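Local coordinates for protein dihydropteroate synthase (Clostridioides difficile, PDB 6PZ2) that catalyses the condensation of a dihydropterin pyrophosphate with p-aminobenzoate to give dihydropteroate in folate synthesis, and belongs to the enzyme family targeted by sulfonamides, at residues A[116-121]-A[157-162]; A[134-139]-A[174-179]; A[230-235]-A[252-257]. All coordinates share one frame; numbering follows the deposited sequence.

How the contacts relate
All three contacts are buried in one TIM-barrel chain, but they differ in depth and chemistry. Contact 2 lies nearest the chain's centre: two neighbouring parallel barrel strands, joined by backbone hydrogen bonds and carrying pterin-binding side chains. Contact 1 touches it, their centres about 9 Å apart, and shares its beta-alpha-beta unit, since helix 149-166 connects the two strands of contact 2; here a buried serine and a partly exposed arginine tie a loop to that helix. Contact 3 lies across the chain's centre from contact 1, about 30 Å between centres. It pairs two outer helices through a seam of apolar side chains around one buried asparagine, beside the second subunit.

Contact 1: A[116-121]-A[157-162]; sequences GLRKDK and FKVSIE
Ser160 reaches out from helix 149-166, and its hydroxyl meets the loop 116-121 at two points, the carbonyl of Gly116 and the guanidinium of Arg118. With OG anti to the carbonyl carbon (chi1 -61°), Ser160 OG gives its proton to Gly116 O at 2.8 Å, lying in the plane of that carbonyl. The same oxygen then accepts from the arginine: Arg118 NE sits 2.8 Å from Ser160 OG, which lies at the edge of the guanidinium and close to its plane. A second N-H, from Arg118 NH2, adds a weak bond to Ser160 OG. One buried hydroxyl therefore works as donor and acceptor at once.

Arg118 gets there by a bend. Its side chain does not start out aimed at the helix, but chi2 (-46°) turns CD toward it and the extended chi3 (-179°) runs on to NE. One face of the guanidinium receives Val159 CG1 toward its rim, 3.7 Å from Arg118 CZ, the two side chains crossing at about a right angle. Arg118 NH2 also bonds to Phe156 O, and the group makes a cation-pi contact with Phe156, so several partners restrict its rotation. Leu117, by contrast, does point toward the helix, its CD1 resting 3.5 Å from Ser160 O.

In the TIM barrel this loop follows strand 110-113 and is fastened to the helix after the next strand, 133-137. It leads into helix 123-129, where Leu117 packs on Met123 and Ile127; both Leu117 and Ser160 touch Ile136 of strand 133-137.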
loop_
_atom_site.group_PDB
_atom_site.type_symbol
_atom_site.label_atom_id
_atom_site.label_comp_id
_atom_site.label_asym_id
_atom_site.label_seq_id
_atom_site.Cartn_x
_atom_site.Cartn_y
_atom_site.Cartn_z
ATOM N N GLY A 116 -27.365 -4.970 3.994
ATOM C CA GLY A 116 -27.539 -3.787 4.819
ATOM C C GLY A 116 -28.942 -3.690 5.404
ATOM O O GLY A 116 -29.513 -2.600 5.489
ATOM N N LEU A 117 -29.427 -4.856 5.825
ATOM C CA LEU A 117 -30.652 -5.093 6.533
ATOM C C LEU A 117 -31.823 -5.047 5.546
ATOM O O LEU A 117 -32.923 -5.080 6.013
ATOM C CB LEU A 117 -30.894 -4.079 7.651
ATOM C CG LEU A 117 -29.760 -3.894 8.646
ATOM C CD1 LEU A 117 -30.136 -2.842 9.662
ATOM C CD2 LEU A 117 -29.421 -5.195 9.348
ATOM N N ARG A 118 -31.607 -4.981 4.248
ATOM C CA ARG A 118 -32.752 -4.786 3.333
ATOM C C ARG A 118 -33.282 -6.101 2.762
ATOM O O ARG A 118 -34.287 -6.066 2.084
ATOM C CB ARG A 118 -32.360 -3.951 2.109
ATOM C CG ARG A 118 -31.827 -2.556 2.412
ATOM C CD ARG A 118 -32.604 -1.746 3.425
ATOM N NE ARG A 118 -32.058 -0.413 3.640
ATOM C CZ ARG A 118 -32.141 0.565 2.747
ATOM N NH1 ARG A 118 -32.929 0.424 1.687
ATOM N NH2 ARG A 118 -31.411 1.659 2.898
ATOM N N LYS A 119 -32.598 -7.227 2.860
ATOM C CA LYS A 119 -33.081 -8.388 2.148
ATOM C C LYS A 119 -33.984 -9.201 3.070
ATOM O O LYS A 119 -34.809 -9.905 2.579
ATOM C CB LYS A 119 -31.962 -9.292 1.616
ATOM C CG LYS A 119 -32.201 -9.835 0.211
ATOM C CD LYS A 119 -32.939 -8.843 -0.677
ATOM C CE LYS A 119 -32.384 -8.643 -2.073
ATOM N NZ LYS A 119 -32.820 -7.336 -2.623
ATOM N N ASP A 120 -33.825 -9.102 4.373
ATOM C CA ASP A 120 -34.646 -9.855 5.257
ATOM C C ASP A 120 -35.244 -8.893 6.285
ATOM O O ASP A 120 -34.509 -8.354 7.145
ATOM C CB ASP A 120 -33.829 -10.975 5.916
ATOM C CG ASP A 120 -34.647 -12.012 6.688
ATOM O OD1 ASP A 120 -35.617 -11.614 7.365
ATOM O OD2 ASP A 120 -34.258 -13.200 6.669
ATOM N N LYS A 121 -36.573 -8.752 6.253
ATOM C CA LYS A 121 -37.249 -7.800 7.139
ATOM C C LYS A 121 -37.009 -8.185 8.605
ATOM O O LYS A 121 -37.112 -7.302 9.455
ATOM C CB LYS A 121 -38.745 -7.689 6.825
ATOM C CG LYS A 121 -39.094 -7.342 5.380
ATOM C CD LYS A 121 -40.463 -6.692 5.172
ATOM C CE LYS A 121 -41.644 -7.548 5.592
ATOM N NZ LYS A 121 -41.855 -8.729 4.715
ATOM N N PHE A 157 -27.377 4.335 3.969
ATOM C CA PHE A 157 -26.971 4.057 5.339
ATOM C C PHE A 157 -27.950 4.665 6.345
ATOM O O PHE A 157 -28.186 4.081 7.391
ATOM C CB PHE A 157 -25.562 4.577 5.632
ATOM C CG PHE A 157 -24.464 3.808 4.949
ATOM C CD1 PHE A 157 -23.299 4.450 4.563
ATOM C CD2 PHE A 157 -24.570 2.445 4.737
ATOM C CE1 PHE A 157 -22.265 3.752 3.961
ATOM C CE2 PHE A 157 -23.531 1.740 4.155
ATOM C CZ PHE A 157 -22.387 2.395 3.766
ATOM N N LYS A 158 -28.479 5.843 6.044
ATOM C CA LYS A 158 -29.349 6.535 6.968
ATOM C C LYS A 158 -30.621 5.720 7.181
ATOM O O LYS A 158 -31.083 5.552 8.297
ATOM C CB LYS A 158 -29.773 7.907 6.441
ATOM C CG LYS A 158 -29.257 9.082 7.254
ATOM C CD LYS A 158 -27.746 9.106 7.432
ATOM C CE LYS A 158 -27.257 10.448 7.931
ATOM N NZ LYS A 158 -27.384 11.472 6.865
ATOM N N VAL A 159 -31.172 5.229 6.091
ATOM C CA VAL A 159 -32.366 4.408 6.182
ATOM C C VAL A 159 -32.090 3.104 6.954
ATOM O O VAL A 159 -32.885 2.716 7.803
ATOM C CB VAL A 159 -32.889 4.098 4.769
ATOM C CG1 VAL A 159 -33.948 3.011 4.810
ATOM C CG2 VAL A 159 -33.395 5.362 4.081
ATOM N N SER A 160 -31.010 2.395 6.625
ATOM C CA SER A 160 -30.659 1.139 7.298
ATOM C C SER A 160 -30.378 1.412 8.778
ATOM O O SER A 160 -30.738 0.608 9.623
ATOM C CB SER A 160 -29.493 0.447 6.622
ATOM O OG SER A 160 -29.825 0.130 5.269
ATOM N N ILE A 161 -29.777 2.545 9.095
ATOM C CA ILE A 161 -29.458 2.836 10.499
ATOM C C ILE A 161 -30.773 3.071 11.258
ATOM O O ILE A 161 -30.921 2.671 12.411
ATOM C CB ILE A 161 -28.518 4.053 10.625
ATOM C CG1 ILE A 161 -27.132 3.750 10.051
ATOM C CG2 ILE A 161 -28.423 4.552 12.075
ATOM C CD1 ILE A 161 -26.267 4.984 9.883
ATOM N N GLU A 162 -31.734 3.718 10.610
ATOM C CA GLU A 162 -33.027 3.962 11.258
ATOM C C GLU A 162 -33.791 2.647 11.466
ATOM O O GLU A 162 -34.366 2.462 12.553
ATOM C CB GLU A 162 -33.841 5.005 10.489
ATOM C CG GLU A 162 -33.516 6.414 10.971
ATOM C CD GLU A 162 -33.984 7.567 10.091
ATOM O OE1 GLU A 162 -34.891 7.349 9.253
ATOM O OE2 GLU A 162 -33.430 8.682 10.237
#

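Contact 2: A[134-139]-A[174-179]; sequences VCIMHN and IVLDPG. With PT1 (pteroic acid), chain K.
Cys135, Met137 and Asp177 meet on one face of the strand pair, where pteroic acid lies. Asp177 CB packs 3.7 Å from Cys135 SG, and Met137 CG touches Gly179 CA. With CG anti to the backbone N (chi1 177°), the Asp177 carboxylate reaches the pterin: the exocyclic PT1 N11 donates to Asp177 OD2 at 2.9 Å, and ring atom PT1 N4 is 2.6 Å from the same oxygen. The other oxygen, Asp177 OD1, accepts from Gly179 N in an Asx turn, met from above the carboxylate plane; this bond helps fix the rotation of the carboxylate. Met137 SD lies 3.5 Å from PT1 N4. Asn112, Lys213 and Ser214 also bond the ligand.

Strands 134-137 and 174-177 run parallel as neighbours in the TIM barrel, the ends of one beta-alpha-beta crossover through helix 149-166. Four backbone bonds zip them together; Ile136 N to Val175 O is 2.8 Å, and Asp177 N to Ile136 O is longer, at 3.1 Å.

The opposite face is apolar and more widely spaced, yet it has no solvent side. Val134 CG1 and Ile174 CG1 lie side by side 4.0 Å apart, Ile136 CD1 leans across Ile174 CG2, and Ile136 CB meets Leu176 CD2 at 4.1 Å. Helix 149-166 buries this face through Ser160 and Phe157. Past the strand ends, His138 brings its ring edge near Pro178 O, while Lys184 bonds both His138 ND1 and that carbonyl.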
loop_
_atom_site.group_PDB
_atom_site.type_symbol
_atom_site.label_atom_id
_atom_site.label_comp_id
_atom_site.label_asym_id
_atom_site.label_seq_id
_atom_site.Cartn_x
_atom_site.Cartn_y
_atom_site.Cartn_z
ATOM N N VAL A 134 -23.320 -5.246 14.022
ATOM C CA VAL A 134 -23.683 -5.451 12.638
ATOM C C VAL A 134 -22.818 -4.562 11.733
ATOM O O VAL A 134 -22.560 -3.382 12.002
ATOM C CB VAL A 134 -25.185 -5.205 12.421
ATOM C CG1 VAL A 134 -25.646 -3.861 12.948
ATOM C CG2 VAL A 134 -25.600 -5.359 10.962
ATOM N N CYS A 135 -22.434 -5.158 10.613
ATOM C CA CYS A 135 -21.915 -4.430 9.516
ATOM C C CYS A 135 -23.029 -4.255 8.489
ATOM O O CYS A 135 -23.491 -5.215 7.890
ATOM C CB CYS A 135 -20.715 -5.130 8.884
ATOM S SG CYS A 135 -20.032 -4.248 7.450
ATOM N N ILE A 136 -23.330 -2.995 8.232
ATOM C CA ILE A 136 -24.318 -2.609 7.252
ATOM C C ILE A 136 -23.594 -2.202 5.976
ATOM O O ILE A 136 -22.997 -1.141 5.908
ATOM C CB ILE A 136 -25.167 -1.424 7.746
ATOM C CG1 ILE A 136 -25.887 -1.752 9.052
ATOM C CG2 ILE A 136 -26.130 -0.969 6.658
ATOM C CD1 ILE A 136 -26.742 -0.611 9.576
ATOM N N MET A 137 -23.731 -3.022 4.962
ATOM C CA MET A 137 -23.040 -2.804 3.746
ATOM C C MET A 137 -24.007 -2.262 2.687
ATOM O O MET A 137 -25.119 -2.738 2.595
ATOM C CB MET A 137 -22.423 -4.107 3.238
ATOM C CG MET A 137 -21.403 -3.883 2.138
ATOM S SD MET A 137 -20.916 -5.348 1.231
ATOM C CE MET A 137 -22.219 -5.412 -0.001
ATOM N N HIS A 138 -23.548 -1.290 1.910
ATOM C CA HIS A 138 -24.306 -0.731 0.803
ATOM C C HIS A 138 -24.363 -1.750 -0.332
ATOM O O HIS A 138 -23.328 -2.294 -0.718
ATOM C CB HIS A 138 -23.683 0.576 0.286
ATOM C CG HIS A 138 -24.364 1.063 -0.951
ATOM N ND1 HIS A 138 -23.891 0.800 -2.225
ATOM C CD2 HIS A 138 -25.535 1.716 -1.103
ATOM C CE1 HIS A 138 -24.733 1.306 -3.106
ATOM N NE2 HIS A 138 -25.751 1.874 -2.442
ATOM N N ASN A 139 -25.526 -1.929 -0.955
ATOM C CA ASN A 139 -25.639 -2.870 -2.081
ATOM C C ASN A 139 -26.871 -2.483 -2.892
ATOM O O ASN A 139 -27.771 -1.916 -2.325
ATOM C CB ASN A 139 -25.831 -4.303 -1.564
ATOM C CG ASN A 139 -25.642 -5.400 -2.587
ATOM O OD1 ASN A 139 -25.512 -5.153 -3.790
ATOM N ND2 ASN A 139 -25.560 -6.625 -2.095
ATOM N N ILE A 174 -22.968 -0.459 15.342
ATOM C CA ILE A 174 -23.023 -0.397 13.889
ATOM C C ILE A 174 -21.656 -0.014 13.294
ATOM O O ILE A 174 -20.929 0.844 13.815
ATOM C CB ILE A 174 -24.114 0.577 13.427
ATOM C CG1 ILE A 174 -25.491 0.057 13.848
ATOM C CG2 ILE A 174 -24.038 0.822 11.922
ATOM C CD1 ILE A 174 -26.583 1.088 13.698
ATOM N N VAL A 175 -21.357 -0.714 12.209
ATOM C CA VAL A 175 -20.226 -0.518 11.341
ATOM C C VAL A 175 -20.791 -0.353 9.928
ATOM O O VAL A 175 -21.655 -1.140 9.565
ATOM C CB VAL A 175 -19.274 -1.727 11.428
ATOM C CG1 VAL A 175 -18.137 -1.617 10.429
ATOM C CG2 VAL A 175 -18.687 -1.902 12.819
ATOM N N LEU A 176 -20.285 0.593 9.133
ATOM C CA LEU A 176 -20.736 0.775 7.749
ATOM C C LEU A 176 -19.643 0.380 6.745
ATOM O O LEU A 176 -18.449 0.553 6.982
ATOM C CB LEU A 176 -21.118 2.240 7.523
ATOM C CG LEU A 176 -22.013 2.898 8.572
ATOM C CD1 LEU A 176 -22.230 4.366 8.227
ATOM C CD2 LEU A 176 -23.352 2.187 8.684
ATOM N N ASP A 177 -20.082 -0.051 5.569
ATOM C CA ASP A 177 -19.219 -0.536 4.550
ATOM C C ASP A 177 -19.819 -0.131 3.201
ATOM O O ASP A 177 -20.995 -0.395 2.973
ATOM C CB ASP A 177 -19.083 -2.058 4.633
ATOM C CG ASP A 177 -18.242 -2.716 3.554
ATOM O OD1 ASP A 177 -18.054 -2.090 2.489
ATOM O OD2 ASP A 177 -17.806 -3.868 3.783
ATOM N N PRO A 178 -19.013 0.477 2.321
ATOM C CA PRO A 178 -19.550 1.052 1.093
ATOM C C PRO A 178 -19.817 0.020 -0.001
ATOM O O PRO A 178 -20.392 0.365 -1.054
ATOM C CB PRO A 178 -18.445 1.995 0.608
ATOM C CG PRO A 178 -17.212 1.275 1.076
ATOM C CD PRO A 178 -17.606 0.853 2.478
ATOM N N GLY A 179 -19.356 -1.202 0.202
ATOM C CA GLY A 179 -19.785 -2.277 -0.697
ATOM C C GLY A 179 -19.096 -2.197 -2.043
ATOM O O GLY A 179 -19.728 -2.218 -3.100
HETATM C C2 PT1 K . -17.390 -6.701 1.408
HETATM C C3 PT1 K . -17.666 -8.082 1.047
HETATM C C5 PT1 K . -18.346 -8.851 2.090
HETATM N N6 PT1 K . -17.325 -8.673 -0.129
HETATM C C7 PT1 K . -18.411 -6.965 3.491
HETATM N N9 PT1 K . -18.694 -8.248 3.226
HETATM C C10 PT1 K . -17.647 -9.957 -0.355
HETATM N N11 PT1 K . -18.753 -6.409 4.667
HETATM C C12 PT1 K . -18.335 -10.687 0.622
HETATM C C21 PT1 K . -15.834 -8.719 -7.824
HETATM O O22 PT1 K . -16.197 -7.690 -8.414
HETATM O O1 PT1 K . -16.766 -5.874 0.555
HETATM N N4 PT1 K . -17.790 -6.186 2.588
HETATM N N8 PT1 K . -18.633 -10.144 1.826
HETATM C C13 PT1 K . -17.293 -10.588 -1.685
HETATM N N14 PT1 K . -17.984 -9.844 -2.732
HETATM C C15 PT1 K . -17.461 -9.647 -3.962
HETATM C C16 PT1 K . -16.362 -10.370 -4.442
HETATM C C17 PT1 K . -18.006 -8.640 -4.748
HETATM C C18 PT1 K . -15.862 -10.090 -5.711
HETATM C C19 PT1 K . -17.505 -8.355 -6.015
HETATM C C20 PT1 K . -16.422 -9.076 -6.491
HETATM O O23 PT1 K . -14.942 -9.414 -8.313
#

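Contact 3: A[230-235]-A[252-257]; sequences GTIATT and YENLMA
Thr235 and Asn254 make the one hydrogen bond between segments 230-235 and 252-257. Thr235 OG1 donates to Asn254 OD1 over 2.9 Å, coming from above the plane of the amide carbonyl, with the two side chains crossing at a slant. The amide oxygen is wrapped by carbon as well: Thr231 CG2 lies 3.7 Å from Asn254 OD1, its side chain at about a right angle to the asparagine, and Ile232 CG1 is 3.9 Å from the same oxygen. Ile232 supplies most of the apolar contact. Its CG2 branch, anti to the backbone N, sits 3.6 Å from Ala257 CB, and at the end of its other branch CD1 reaches Glu253 CB at 4.1 Å. The small Ala257 points toward the partner helix.

In the next shell, Asn254 CG is anti to the carbonyl carbon (chi1 -73°), and its ND2 is bound by Asp250 O, just ahead of helix 251-265, so the amide is held at both ends and its flip is settled. In the helix that carries Thr235, Thr231 O accepts from both Thr235 N and Thr234 OG1, the latter at 2.7 Å.

The helix pair lies at the subunit interface: Ile232 packs on Ile232 of the second subunit, and Glu253 and Met256 pack on Glu229 of that subunit. The segments run in broadly the same direction, their axes 9.5 Å apart at closest approach, at an angle of 38°. Both belong to outer helices of the TIM barrel, 228-240 and 251-265, flanking strand 245-248, which connects them and touches the seam through Val246 and Val248.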
loop_
_atom_site.group_PDB
_atom_site.type_symbol
_atom_site.label_atom_id
_atom_site.label_comp_id
_atom_site.label_asym_id
_atom_site.label_seq_id
_atom_site.Cartn_x
_atom_site.Cartn_y
_atom_site.Cartn_z
ATOM N N GLY A 230 -2.404 -4.790 -5.260
ATOM C CA GLY A 230 -3.551 -3.885 -5.403
ATOM C C GLY A 230 -4.392 -3.793 -4.139
ATOM O O GLY A 230 -4.855 -2.715 -3.735
ATOM N N THR A 231 -4.620 -4.943 -3.511
ATOM C CA THR A 231 -5.434 -4.982 -2.325
ATOM C C THR A 231 -4.711 -4.214 -1.212
ATOM O O THR A 231 -5.307 -3.407 -0.469
ATOM C CB THR A 231 -5.666 -6.437 -1.905
ATOM O OG1 THR A 231 -6.360 -7.106 -2.964
ATOM C CG2 THR A 231 -6.356 -6.523 -0.563
ATOM N N ILE A 232 -3.407 -4.458 -1.119
ATOM C CA ILE A 232 -2.605 -3.705 -0.124
ATOM C C ILE A 232 -2.725 -2.207 -0.391
ATOM O O ILE A 232 -2.915 -1.438 0.539
ATOM C CB ILE A 232 -1.148 -4.193 -0.086
ATOM C CG1 ILE A 232 -1.104 -5.599 0.517
ATOM C CG2 ILE A 232 -0.265 -3.225 0.688
ATOM C CD1 ILE A 232 0.264 -6.206 0.444
ATOM N N ALA A 233 -2.759 -1.794 -1.657
ATOM C CA ALA A 233 -2.897 -0.383 -1.922
ATOM C C ALA A 233 -4.225 0.136 -1.359
ATOM O O ALA A 233 -4.260 1.213 -0.721
ATOM C CB ALA A 233 -2.786 -0.116 -3.405
ATOM N N THR A 234 -5.312 -0.618 -1.568
ATOM C CA THR A 234 -6.626 -0.132 -1.107
ATOM C C THR A 234 -6.724 -0.201 0.427
ATOM O O THR A 234 -7.355 0.648 1.053
ATOM C CB THR A 234 -7.764 -0.926 -1.757
ATOM O OG1 THR A 234 -7.667 -2.275 -1.312
ATOM C CG2 THR A 234 -7.699 -0.900 -3.273
ATOM N N THR A 235 -6.105 -1.195 1.032
ATOM C CA THR A 235 -6.036 -1.219 2.497
ATOM C C THR A 235 -5.405 0.079 3.000
ATOM O O THR A 235 -5.905 0.718 3.921
ATOM C CB THR A 235 -5.252 -2.439 2.979
ATOM O OG1 THR A 235 -6.065 -3.594 2.793
ATOM C CG2 THR A 235 -4.844 -2.372 4.437
ATOM N N TYR A 252 -1.647 -11.590 6.883
ATOM C CA TYR A 252 -0.336 -11.133 7.376
ATOM C C TYR A 252 0.125 -9.885 6.602
ATOM O O TYR A 252 0.484 -8.836 7.164
ATOM C CB TYR A 252 0.702 -12.244 7.201
ATOM C CG TYR A 252 2.091 -11.830 7.617
ATOM C CD1 TYR A 252 2.389 -11.682 8.960
ATOM C CD2 TYR A 252 3.069 -11.509 6.683
ATOM C CE1 TYR A 252 3.649 -11.276 9.365
ATOM C CE2 TYR A 252 4.332 -11.081 7.070
ATOM C CZ TYR A 252 4.621 -10.998 8.421
ATOM O OH TYR A 252 5.829 -10.572 8.874
ATOM N N GLU A 253 0.047 -10.006 5.281
ATOM C CA GLU A 253 0.515 -8.968 4.385
ATOM C C GLU A 253 -0.308 -7.701 4.606
ATOM O O GLU A 253 0.249 -6.621 4.804
ATOM C CB GLU A 253 0.457 -9.452 2.937
ATOM C CG GLU A 253 1.389 -10.614 2.661
ATOM C CD GLU A 253 0.807 -11.995 2.949
ATOM O OE1 GLU A 253 -0.331 -12.116 3.470
ATOM O OE2 GLU A 253 1.500 -12.965 2.648
ATOM N N ASN A 254 -1.631 -7.812 4.659
ATOM C CA ASN A 254 -2.416 -6.612 4.898
ATOM C C ASN A 254 -2.155 -6.070 6.310
ATOM O O ASN A 254 -2.161 -4.860 6.486
ATOM C CB ASN A 254 -3.904 -6.841 4.669
ATOM C CG ASN A 254 -4.230 -6.953 3.192
ATOM O OD1 ASN A 254 -4.390 -5.923 2.541
ATOM N ND2 ASN A 254 -4.329 -8.180 2.701
ATOM N N LEU A 255 -2.012 -6.920 7.320
ATOM C CA LEU A 255 -1.716 -6.377 8.677
ATOM C C LEU A 255 -0.400 -5.577 8.674
ATOM O O LEU A 255 -0.348 -4.493 9.285
ATOM C CB LEU A 255 -1.637 -7.523 9.687
ATOM C CG LEU A 255 -1.301 -7.132 11.129
ATOM C CD1 LEU A 255 -2.272 -6.132 11.717
ATOM C CD2 LEU A 255 -1.276 -8.361 12.019
ATOM N N MET A 256 0.641 -6.099 8.004
ATOM C CA MET A 256 1.951 -5.416 8.005
ATOM C C MET A 256 1.800 -4.030 7.363
ATOM O O MET A 256 2.232 -3.047 7.940
ATOM C CB MET A 256 3.034 -6.216 7.268
ATOM C CG MET A 256 3.385 -7.540 7.901
ATOM S SD MET A 256 3.824 -7.327 9.643
ATOM C CE MET A 256 2.385 -7.905 10.531
ATOM N N ALA A 257 1.105 -3.917 6.220
ATOM C CA ALA A 257 0.860 -2.627 5.576
ATOM C C ALA A 257 0.019 -1.697 6.465
ATOM O O ALA A 257 0.218 -0.455 6.512
ATOM C CB ALA A 257 0.180 -2.877 4.230
#